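Alpha-rhamnosidase (Dictyoglomus thermophilum, PDB 6I60) probably hydrolyses alpha-L-rhamnosides, releasing their terminal non-reducing alpha-L-rhamnose residues. Local coordinates at residues K579-V593 with L641-D653. Sequence-based numbering, arbitrary orientation.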
loop_
_atom_site.group_PDB
_atom_site.type_symbol
_atom_site.label_atom_id
_atom_site.label_comp_id
_atom_site.label_asym_id
_atom_site.label_seq_id
_atom_site.Cartn_x
_atom_site.Cartn_y
_atom_site.Cartn_z
ATOM N N LYS A 579 15.589 0.181 10.458
ATOM C CA LYS A 579 15.541 -0.352 11.813
ATOM C C LYS A 579 14.824 0.578 12.780
ATOM O O LYS A 579 14.458 0.140 13.877
ATOM C CB LYS A 579 16.957 -0.634 12.321
ATOM C CG LYS A 579 17.874 0.580 12.323
ATOM C CD LYS A 579 19.309 0.192 12.654
ATOM C CE LYS A 579 19.646 0.494 14.108
ATOM N NZ LYS A 579 20.764 -0.355 14.610
ATOM N N TYR A 580 14.609 1.839 12.402
ATOM C CA TYR A 580 13.953 2.782 13.300
ATOM C C TYR A 580 12.480 2.447 13.491
ATOM O O TYR A 580 11.939 2.648 14.584
ATOM C CB TYR A 580 14.113 4.204 12.767
ATOM C CG TYR A 580 15.553 4.612 12.570
ATOM C CD1 TYR A 580 16.066 4.825 11.298
ATOM C CD2 TYR A 580 16.400 4.784 13.656
ATOM C CE1 TYR A 580 17.384 5.198 11.113
ATOM C CE2 TYR A 580 17.718 5.157 13.482
ATOM C CZ TYR A 580 18.205 5.364 12.208
ATOM O OH TYR A 580 19.518 5.737 12.028
ATOM N N VAL A 581 11.815 1.941 12.448
ATOM C CA VAL A 581 10.420 1.542 12.591
ATOM C C VAL A 581 10.287 0.319 13.487
ATOM O O VAL A 581 9.198 0.046 14.003
ATOM C CB VAL A 581 9.785 1.286 11.212
ATOM C CG1 VAL A 581 10.135 -0.105 10.707
ATOM C CG2 VAL A 581 8.278 1.471 11.282
ATOM N N LEU A 582 11.375 -0.424 13.692
ATOM C CA LEU A 582 11.342 -1.550 14.618
ATOM C C LEU A 582 11.405 -1.082 16.066
ATOM O O LEU A 582 10.734 -1.650 16.933
ATOM C CB LEU A 582 12.487 -2.517 14.311
ATOM C CG LEU A 582 12.366 -3.314 13.009
ATOM C CD1 LEU A 582 13.390 -4.436 12.972
ATOM C CD2 LEU A 582 10.958 -3.864 12.838
ATOM N N GLU A 583 12.202 -0.047 16.347
ATOM C CA GLU A 583 12.264 0.493 17.702
ATOM C C GLU A 583 11.018 1.299 18.046
ATOM O O GLU A 583 10.567 1.279 19.197
ATOM C CB GLU A 583 13.509 1.366 17.871
ATOM C CG GLU A 583 14.740 0.864 17.133
ATOM C CD GLU A 583 15.902 1.840 17.208
ATOM O OE1 GLU A 583 17.061 1.403 17.036
ATOM O OE2 GLU A 583 15.654 3.043 17.439
ATOM N N GLU A 584 10.450 2.005 17.067
ATOM C CA GLU A 584 9.294 2.854 17.331
ATOM C C GLU A 584 8.070 2.044 17.747
ATOM O O GLU A 584 7.244 2.533 18.527
ATOM C CB GLU A 584 8.987 3.700 16.095
ATOM C CG GLU A 584 7.772 4.595 16.224
ATOM C CD GLU A 584 7.394 5.245 14.910
ATOM O OE1 GLU A 584 6.240 5.709 14.783
ATOM O OE2 GLU A 584 8.256 5.291 14.004
ATOM N N HIS A 585 7.937 0.811 17.252
ATOM C CA HIS A 585 6.788 -0.035 17.554
ATOM C C HIS A 585 7.168 -1.268 18.371
ATOM O O HIS A 585 6.370 -2.206 18.474
ATOM C CB HIS A 585 6.087 -0.461 16.263
ATOM C CG HIS A 585 5.385 0.655 15.554
ATOM N ND1 HIS A 585 4.167 1.152 15.968
ATOM C CD2 HIS A 585 5.725 1.365 14.452
ATOM C CE1 HIS A 585 3.791 2.123 15.155
ATOM N NE2 HIS A 585 4.719 2.272 14.227
ATOM N N TYR A 586 8.367 -1.283 18.962
ATOM C CA TYR A 586 8.830 -2.481 19.658
ATOM C C TYR A 586 7.974 -2.788 20.881
ATOM O O TYR A 586 7.673 -3.955 21.154
ATOM C CB TYR A 586 10.297 -2.331 20.060
ATOM C CG TYR A 586 10.870 -3.577 20.694
ATOM C CD1 TYR A 586 10.975 -3.690 22.076
ATOM C CD2 TYR A 586 11.295 -4.645 19.915
ATOM C CE1 TYR A 586 11.490 -4.830 22.662
ATOM C CE2 TYR A 586 11.815 -5.792 20.492
ATOM C CZ TYR A 586 11.910 -5.877 21.867
ATOM O OH TYR A 586 12.425 -7.011 22.454
ATOM N N GLU A 587 7.579 -1.757 21.632
ATOM C CA GLU A 587 6.725 -1.983 22.794
ATOM C C GLU A 587 5.372 -2.554 22.390
ATOM O O GLU A 587 4.805 -3.378 23.116
ATOM C CB GLU A 587 6.546 -0.681 23.575
ATOM C CG GLU A 587 7.632 -0.432 24.611
ATOM C CD GLU A 587 7.150 0.419 25.771
ATOM O OE1 GLU A 587 6.090 1.067 25.638
ATOM O OE2 GLU A 587 7.833 0.437 26.818
ATOM N N GLY A 588 4.841 -2.134 21.239
ATOM C CA GLY A 588 3.612 -2.728 20.744
ATOM C C GLY A 588 3.771 -4.191 20.383
ATOM O O GLY A 588 2.836 -4.979 20.556
ATOM N N PHE A 589 4.947 -4.575 19.883
ATOM C CA PHE A 589 5.202 -5.981 19.588
ATOM C C PHE A 589 5.246 -6.800 20.871
ATOM O O PHE A 589 4.658 -7.886 20.951
ATOM C CB PHE A 589 6.515 -6.140 18.818
ATOM C CG PHE A 589 6.624 -5.272 17.593
ATOM C CD1 PHE A 589 5.494 -4.817 16.932
ATOM C CD2 PHE A 589 7.870 -4.922 17.096
ATOM C CE1 PHE A 589 5.606 -4.026 15.808
ATOM C CE2 PHE A 589 7.986 -4.132 15.972
ATOM C CZ PHE A 589 6.854 -3.684 15.329
ATOM N N LYS A 590 5.950 -6.293 21.889
ATOM C CA LYS A 590 6.040 -7.001 23.159
ATOM C C LYS A 590 4.676 -7.132 23.819
ATOM O O LYS A 590 4.412 -8.123 24.510
ATOM C CB LYS A 590 7.015 -6.282 24.092
ATOM C CG LYS A 590 8.355 -6.981 24.269
ATOM C CD LYS A 590 9.154 -6.366 25.412
ATOM C CE LYS A 590 9.301 -7.337 26.577
ATOM N NZ LYS A 590 10.140 -6.778 27.680
ATOM N N LYS A 591 3.796 -6.151 23.613
ATOM C CA LYS A 591 2.480 -6.195 24.239
ATOM C C LYS A 591 1.559 -7.186 23.538
ATOM O O LYS A 591 0.787 -7.889 24.200
ATOM C CB LYS A 591 1.856 -4.800 24.251
ATOM C CG LYS A 591 0.915 -4.561 25.420
ATOM C CD LYS A 591 0.524 -3.097 25.527
ATOM C CE LYS A 591 1.477 -2.331 26.432
ATOM N NZ LYS A 591 0.862 -1.072 26.933
ATOM N N TYR A 592 1.620 -7.259 22.205
ATOM C CA TYR A 592 0.774 -8.212 21.493
ATOM C C TYR A 592 1.225 -9.644 21.745
ATOM O O TYR A 592 0.394 -10.533 21.969
ATOM C CB TYR A 592 0.764 -7.920 19.993
ATOM C CG TYR A 592 0.126 -9.040 19.201
ATOM C CD1 TYR A 592 -1.244 -9.265 19.264
ATOM C CD2 TYR A 592 0.894 -9.894 18.420
ATOM C CE1 TYR A 592 -1.834 -10.296 18.557
ATOM C CE2 TYR A 592 0.312 -10.928 17.707
ATOM C CZ TYR A 592 -1.052 -11.123 17.780
ATOM O OH TYR A 592 -1.638 -12.151 17.074
ATOM N N VAL A 593 2.537 -9.891 21.698
ATOM C CA VAL A 593 3.050 -11.219 22.014
ATOM C C VAL A 593 2.686 -11.603 23.441
ATOM O O VAL A 593 2.397 -12.773 23.726
ATOM C CB VAL A 593 4.571 -11.266 21.767
ATOM C CG1 VAL A 593 5.185 -12.521 22.372
ATOM C CG2 VAL A 593 4.856 -11.193 20.275
ATOM N N LEU A 641 10.161 -11.628 16.734
ATOM C CA LEU A 641 10.367 -10.667 17.812
ATOM C C LEU A 641 11.718 -10.879 18.481
ATOM O O LEU A 641 12.420 -9.911 18.796
ATOM C CB LEU A 641 9.244 -10.764 18.841
ATOM C CG LEU A 641 9.354 -9.792 20.018
ATOM C CD1 LEU A 641 9.390 -8.355 19.526
ATOM C CD2 LEU A 641 8.207 -9.990 20.993
ATOM N N SER A 642 12.098 -12.139 18.708
ATOM C CA SER A 642 13.431 -12.420 19.229
ATOM C C SER A 642 14.508 -12.018 18.231
ATOM O O SER A 642 15.629 -11.679 18.630
ATOM C CB SER A 642 13.556 -13.901 19.586
ATOM O OG SER A 642 14.037 -14.654 18.488
ATOM N N LYS A 643 14.190 -12.049 16.935
ATOM C CA LYS A 643 15.132 -11.568 15.930
ATOM C C LYS A 643 15.233 -10.049 15.959
ATOM O O LYS A 643 16.312 -9.487 15.735
ATOM C CB LYS A 643 14.717 -12.056 14.542
ATOM C CG LYS A 643 15.874 -12.531 13.677
ATOM C CD LYS A 643 15.480 -13.726 12.821
ATOM C CE LYS A 643 16.688 -14.305 12.095
ATOM N NZ LYS A 643 16.358 -15.563 11.364
ATOM N N ILE A 644 14.119 -9.368 16.237
ATOM C CA ILE A 644 14.140 -7.914 16.364
ATOM C C ILE A 644 14.842 -7.502 17.652
ATOM O O ILE A 644 15.573 -6.504 17.688
ATOM C CB ILE A 644 12.705 -7.355 16.291
ATOM C CG1 ILE A 644 12.142 -7.508 14.875
ATOM C CG2 ILE A 644 12.665 -5.896 16.726
ATOM C CD1 ILE A 644 10.673 -7.163 14.757
ATOM N N ALA A 645 14.642 -8.268 18.728
ATOM C CA ALA A 645 15.287 -7.945 19.996
ATOM C C ALA A 645 16.803 -8.029 19.881
ATOM O O ALA A 645 17.520 -7.160 20.389
ATOM C CB ALA A 645 14.780 -8.876 21.098
ATOM N N LYS A 646 17.310 -9.068 19.214
ATOM C CA LYS A 646 18.752 -9.189 19.031
ATOM C C LYS A 646 19.301 -8.062 18.169
ATOM O O LYS A 646 20.436 -7.618 18.381
ATOM C CB LYS A 646 19.094 -10.544 18.415
ATOM C CG LYS A 646 20.584 -10.783 18.239
ATOM C CD LYS A 646 20.885 -12.247 17.977
ATOM C CE LYS A 646 22.338 -12.570 18.280
ATOM N NZ LYS A 646 22.860 -11.755 19.414
ATOM N N LEU A 647 18.513 -7.583 17.203
ATOM C CA LEU A 647 18.958 -6.482 16.355
ATOM C C LEU A 647 19.132 -5.199 17.155
ATOM O O LEU A 647 20.113 -4.471 16.964
ATOM C CB LEU A 647 17.963 -6.263 15.217
ATOM C CG LEU A 647 18.027 -7.249 14.053
ATOM C CD1 LEU A 647 16.724 -7.224 13.265
ATOM C CD2 LEU A 647 19.215 -6.931 13.162
ATOM N N LEU A 648 18.190 -4.901 18.051
ATOM C CA LEU A 648 18.245 -3.673 18.832
ATOM C C LEU A 648 19.167 -3.771 20.041
ATOM O O LEU A 648 19.381 -2.759 20.716
ATOM C CB LEU A 648 16.839 -3.280 19.294
ATOM C CG LEU A 648 15.764 -3.247 18.206
ATOM C CD1 LEU A 648 14.462 -2.675 18.746
ATOM C CD2 LEU A 648 16.244 -2.452 17.005
ATOM N N GLY A 649 19.712 -4.950 20.331
ATOM C CA GLY A 649 20.624 -5.117 21.441
ATOM C C GLY A 649 19.999 -5.551 22.748
ATOM O O GLY A 649 20.688 -5.545 23.774
ATOM N N LYS A 650 18.720 -5.926 22.750
ATOM C CA LYS A 650 18.044 -6.382 23.965
ATOM C C LYS A 650 18.359 -7.861 24.165
ATOM O O LYS A 650 17.611 -8.741 23.740
ATOM C CB LYS A 650 16.543 -6.137 23.870
ATOM C CG LYS A 650 16.169 -4.804 23.236
ATOM C CD LYS A 650 14.940 -4.204 23.904
ATOM C CE LYS A 650 14.623 -2.820 23.354
ATOM N NZ LYS A 650 13.832 -2.007 24.322
ATOM N N GLU A 651 19.485 -8.135 24.831
ATOM C CA GLU A 651 19.922 -9.518 25.012
ATOM C C GLU A 651 18.951 -10.305 25.883
ATOM O O GLU A 651 18.691 -11.484 25.620
ATOM C CB GLU A 651 21.325 -9.553 25.616
ATOM C CG GLU A 651 22.418 -9.078 24.672
ATOM C CD GLU A 651 22.316 -9.706 23.295
ATOM O OE1 GLU A 651 21.862 -9.016 22.357
ATOM O OE2 GLU A 651 22.690 -10.889 23.150
ATOM N N ALA A 652 18.410 -9.674 26.927
ATOM C CA ALA A 652 17.459 -10.364 27.792
ATOM C C ALA A 652 16.185 -10.712 27.032
ATOM O O ALA A 652 15.681 -11.838 27.125
ATOM C CB ALA A 652 17.142 -9.508 29.018
ATOM N N ASP A 653 15.648 -9.754 26.275
ATOM C CA ASP A 653 14.462 -10.033 25.475
ATOM C C ASP A 653 14.758 -11.041 24.376
ATOM O O ASP A 653 13.899 -11.867 24.046
ATOM C CB ASP A 653 13.913 -8.740 24.876
ATOM C CG ASP A 653 12.897 -8.068 25.777
ATOM O OD1 ASP A 653 12.559 -8.647 26.831
ATOM O OD2 ASP A 653 12.436 -6.960 25.429
#
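Tyr586 reaches across to Asp653 and donates a hydrogen bond from OH to OD2 at 3.0 Å. The hydroxyl meets this oxygen on its anti side, 30° out of the carboxylate plane, while the carboxylate oxygen lies at the edge of the phenol ring. Lys590, one helical turn further on, and Asp653 reach towards each other from opposite directions: Lys590 NZ forms a salt bridge with Asp653 OD1 at 3.2 Å, taken on the syn lone pair, and a weak hydrogen bond with OD2. An aspartate suits this place because the two oxygens of its short side chain can serve both partners, and the nearby ammonium probably favours its charged form.

Apolar contacts fill the rest. With CG anti to the backbone N (chi1 -176°), the Tyr586 ring is directed as a knob into a hole lined by Leu641, Ala645, Leu648 and Asp653. Ala645 is small enough to let the hydroxyl in, and Ile644 CG2 sits at the ring edge, 3.7 Å from Tyr586 CD2. Opposite in sense, Leu641 is a knob among Tyr586, Phe589, Lys590 and Val593; its branches divide the work, CD1 touching Phe589 CB and CD2 lying 3.6 Å from Val593 CG2.

These helices belong to the six-hairpin glycosidase domain, an (alpha/alpha)6-barrel, as in this family; the axes of 586-593 and 641-648 are roughly antiparallel, 147° apart. Helix 564-576 adds Trp570 against Ile644 and Ala569 against Phe589.

Replacing Tyr586 by an alanine would probably cost Asp653 its phenol hydrogen bond and open a gap between Leu641 and Leu648.

Deeper in, Leu582 CD1 packs on Ile644 CG1 at 3.8 Å; nearer the surface Glu583 CG lies on Leu648. Gly649, C-prime residue of the Schellman motif ending helix 626-648, has positive phi, where a side chain would press on the preceding carbonyl oxygen; the methylenes of Lys650 then pass alongside the Tyr586 ring.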